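Local coordinates for EVE domain-containing protein (Pseudomonas syringae pv. tomato str. DC3000, PDB 2EVE) that is of uncharacterised function but, as an EVE domain of the PUA-related superfamily, probably binds nucleic acid or a modified base, at residues A[3-8]-A[123-128]. Residues are numbered along the deposited sequence; the frame is centred on the assembly and turned at random.
Sequences YWLMKS and LPLVQK. With 144 (tris-hydroxymethyl-methyl-ammonium), chain D.
Beside the tris-hydroxymethyl-methyl-ammonium pocket of this EVE domain, a PUA-related fold, Leu-125 packs on Leu-5 and Lys-7; Lys-7 lines the pocket and the two leucines pack behind it. Leu-5 and Lys-7 are alternate residues of strand 3-8, an inner strand of the mixed sheet lying between strands 46-51 and 134-137, and both direct their side chains to the same face. Leu-125 belongs to the short 3-10 turn 124-126; the bonds from Val-126 N to Leu-123 O (3.0 Å) and from Gln-127 N to Pro-124 O (3.0 Å) close this turn on itself. The two backbones stay well separated, with the CA atoms of Leu-5 and Leu-125 8.8 Å apart, so side chains alone bridge the gap.

Leu-125 divides its methyls between an apolar and an amphipathic neighbour. Its CG stands anti to the backbone N (chi1 -175°), and from there the branches part: CD2 meets CD1 of Leu-5 at 4.0 Å, the two side chains crossing nearly at a right angle, whereas CD1 lies 3.5 Å from CE of Lys-7. Leu-125 also touches Leu-111 and Leu-114 of helix 111-115, Tyr-50 of strand 46-51 and Met-135 of strand 134-137, which places the turn between helix and sheet.

Lys-7 is fully extended beyond CG (chi2 to chi4 all within 2° of 180°), and its methylene chain therefore runs past the leucine methyl to the ligand. Its NZ makes a weak hydrogen bond to Leu-132 O, a tie consistent with steadying the chain's end. Tyr-50 OH hydrogen-bonds the ligand. Against the lysine one hydroxymethyl arm makes a close contact: C4 lies 3.4 Å from NZ of Lys-7, while O4 of the same arm sits 3.4 Å from CD of Lys-7.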
# COMPACT_ATOMS: atom_id res chain seq x y z
N TYR A 3 -10.65 1.83 -5.05
CA TYR A 3 -9.51 2.56 -4.50
C TYR A 3 -8.99 1.92 -3.22
O TYR A 3 -9.74 1.31 -2.46
CB TYR A 3 -9.89 4.01 -4.22
CG TYR A 3 -10.36 4.77 -5.43
CD1 TYR A 3 -9.51 5.01 -6.51
CD2 TYR A 3 -11.67 5.26 -5.50
CE1 TYR A 3 -9.95 5.73 -7.63
CE2 TYR A 3 -12.11 5.98 -6.61
CZ TYR A 3 -11.25 6.21 -7.67
OH TYR A 3 -11.68 6.93 -8.76
N TRP A 4 -7.69 2.09 -2.98
CA TRP A 4 -7.05 1.52 -1.80
C TRP A 4 -5.90 2.39 -1.33
O TRP A 4 -5.62 3.45 -1.89
CB TRP A 4 -6.48 0.13 -2.14
CG TRP A 4 -7.39 -0.76 -2.91
CD1 TRP A 4 -7.61 -0.75 -4.26
CD2 TRP A 4 -8.25 -1.76 -2.37
NE1 TRP A 4 -8.55 -1.69 -4.59
CE2 TRP A 4 -8.97 -2.32 -3.45
CE3 TRP A 4 -8.49 -2.24 -1.08
CZ2 TRP A 4 -9.91 -3.34 -3.28
CZ3 TRP A 4 -9.43 -3.25 -0.90
CH2 TRP A 4 -10.13 -3.79 -2.00
N LEU A 5 -5.23 1.91 -0.28
CA LEU A 5 -4.06 2.57 0.27
C LEU A 5 -3.15 1.46 0.78
O LEU A 5 -3.61 0.51 1.42
CB LEU A 5 -4.43 3.53 1.41
CG LEU A 5 -3.25 4.28 2.05
CD1 LEU A 5 -3.69 5.67 2.51
CD2 LEU A 5 -2.71 3.48 3.21
N MSE A 6 -1.86 1.56 0.46
CA MSE A 6 -0.88 0.57 0.91
C MSE A 6 0.35 1.28 1.46
O MSE A 6 0.78 2.30 0.93
CB MSE A 6 -0.50 -0.36 -0.24
CG MSE A 6 -1.68 -1.13 -0.82
SE MSE A 6 -1.14 -2.72 -1.79
CE MSE A 6 -0.45 -1.80 -3.33
N LYS A 7 0.92 0.71 2.52
CA LYS A 7 2.08 1.28 3.20
C LYS A 7 3.44 0.70 2.81
O LYS A 7 3.56 -0.49 2.53
CB LYS A 7 1.92 1.12 4.72
CG LYS A 7 0.67 1.74 5.29
CD LYS A 7 0.64 1.56 6.81
CE LYS A 7 -0.63 2.15 7.40
NZ LYS A 7 -0.69 1.98 8.88
N SER A 8 4.46 1.56 2.82
CA SER A 8 5.82 1.15 2.51
C SER A 8 6.83 2.13 3.09
O SER A 8 6.64 3.35 3.02
CB SER A 8 6.02 1.08 0.99
OG SER A 8 7.34 0.63 0.68
N LEU A 123 -11.49 6.14 7.81
CA LEU A 123 -10.34 5.51 7.16
C LEU A 123 -9.50 4.84 8.24
O LEU A 123 -9.09 5.48 9.20
CB LEU A 123 -9.52 6.57 6.44
CG LEU A 123 -8.36 6.07 5.57
CD1 LEU A 123 -8.90 5.25 4.40
CD2 LEU A 123 -7.57 7.27 5.07
N PRO A 124 -9.23 3.53 8.10
CA PRO A 124 -8.43 2.81 9.09
C PRO A 124 -7.12 3.51 9.46
O PRO A 124 -6.70 3.47 10.62
CB PRO A 124 -8.20 1.46 8.44
CG PRO A 124 -9.46 1.25 7.67
CD PRO A 124 -9.68 2.61 7.03
N LEU A 125 -6.50 4.14 8.47
CA LEU A 125 -5.23 4.84 8.66
C LEU A 125 -5.24 5.83 9.82
O LEU A 125 -4.25 5.97 10.54
CB LEU A 125 -4.84 5.59 7.38
CG LEU A 125 -3.47 6.28 7.36
CD1 LEU A 125 -2.39 5.22 7.22
CD2 LEU A 125 -3.39 7.26 6.19
N VAL A 126 -6.37 6.51 10.01
CA VAL A 126 -6.48 7.51 11.07
C VAL A 126 -7.18 7.01 12.33
O VAL A 126 -7.44 7.80 13.24
CB VAL A 126 -7.22 8.77 10.58
CG1 VAL A 126 -6.54 9.32 9.33
CG2 VAL A 126 -8.68 8.45 10.30
N GLN A 127 -7.49 5.72 12.38
CA GLN A 127 -8.17 5.16 13.55
C GLN A 127 -7.16 4.63 14.56
O GLN A 127 -6.28 3.84 14.23
CB GLN A 127 -9.13 4.05 13.12
CG GLN A 127 -10.18 4.50 12.12
CD GLN A 127 -11.24 3.44 11.86
OE1 GLN A 127 -10.92 2.30 11.53
NE2 GLN A 127 -12.50 3.82 12.01
N LYS A 128 -7.30 5.07 15.81
CA LYS A 128 -6.41 4.65 16.87
C LYS A 128 -6.37 3.13 17.02
O LYS A 128 -7.40 2.47 16.96
CB LYS A 128 -6.85 5.29 18.19
CG LYS A 128 -5.90 5.06 19.35
CD LYS A 128 -6.35 5.84 20.58
CE LYS A 128 -5.35 5.71 21.71
NZ LYS A 128 -5.75 6.51 22.90
C1 144 D . 4.34 4.01 10.40
N 144 D . 2.97 3.60 10.65
C2 144 D . 2.10 4.82 10.69
O2 144 D . 2.25 6.17 10.19
C3 144 D . 3.01 2.79 11.95
O3 144 D . 1.74 2.26 12.36
C4 144 D . 2.58 2.80 9.47
O4 144 D . 3.20 1.41 8.98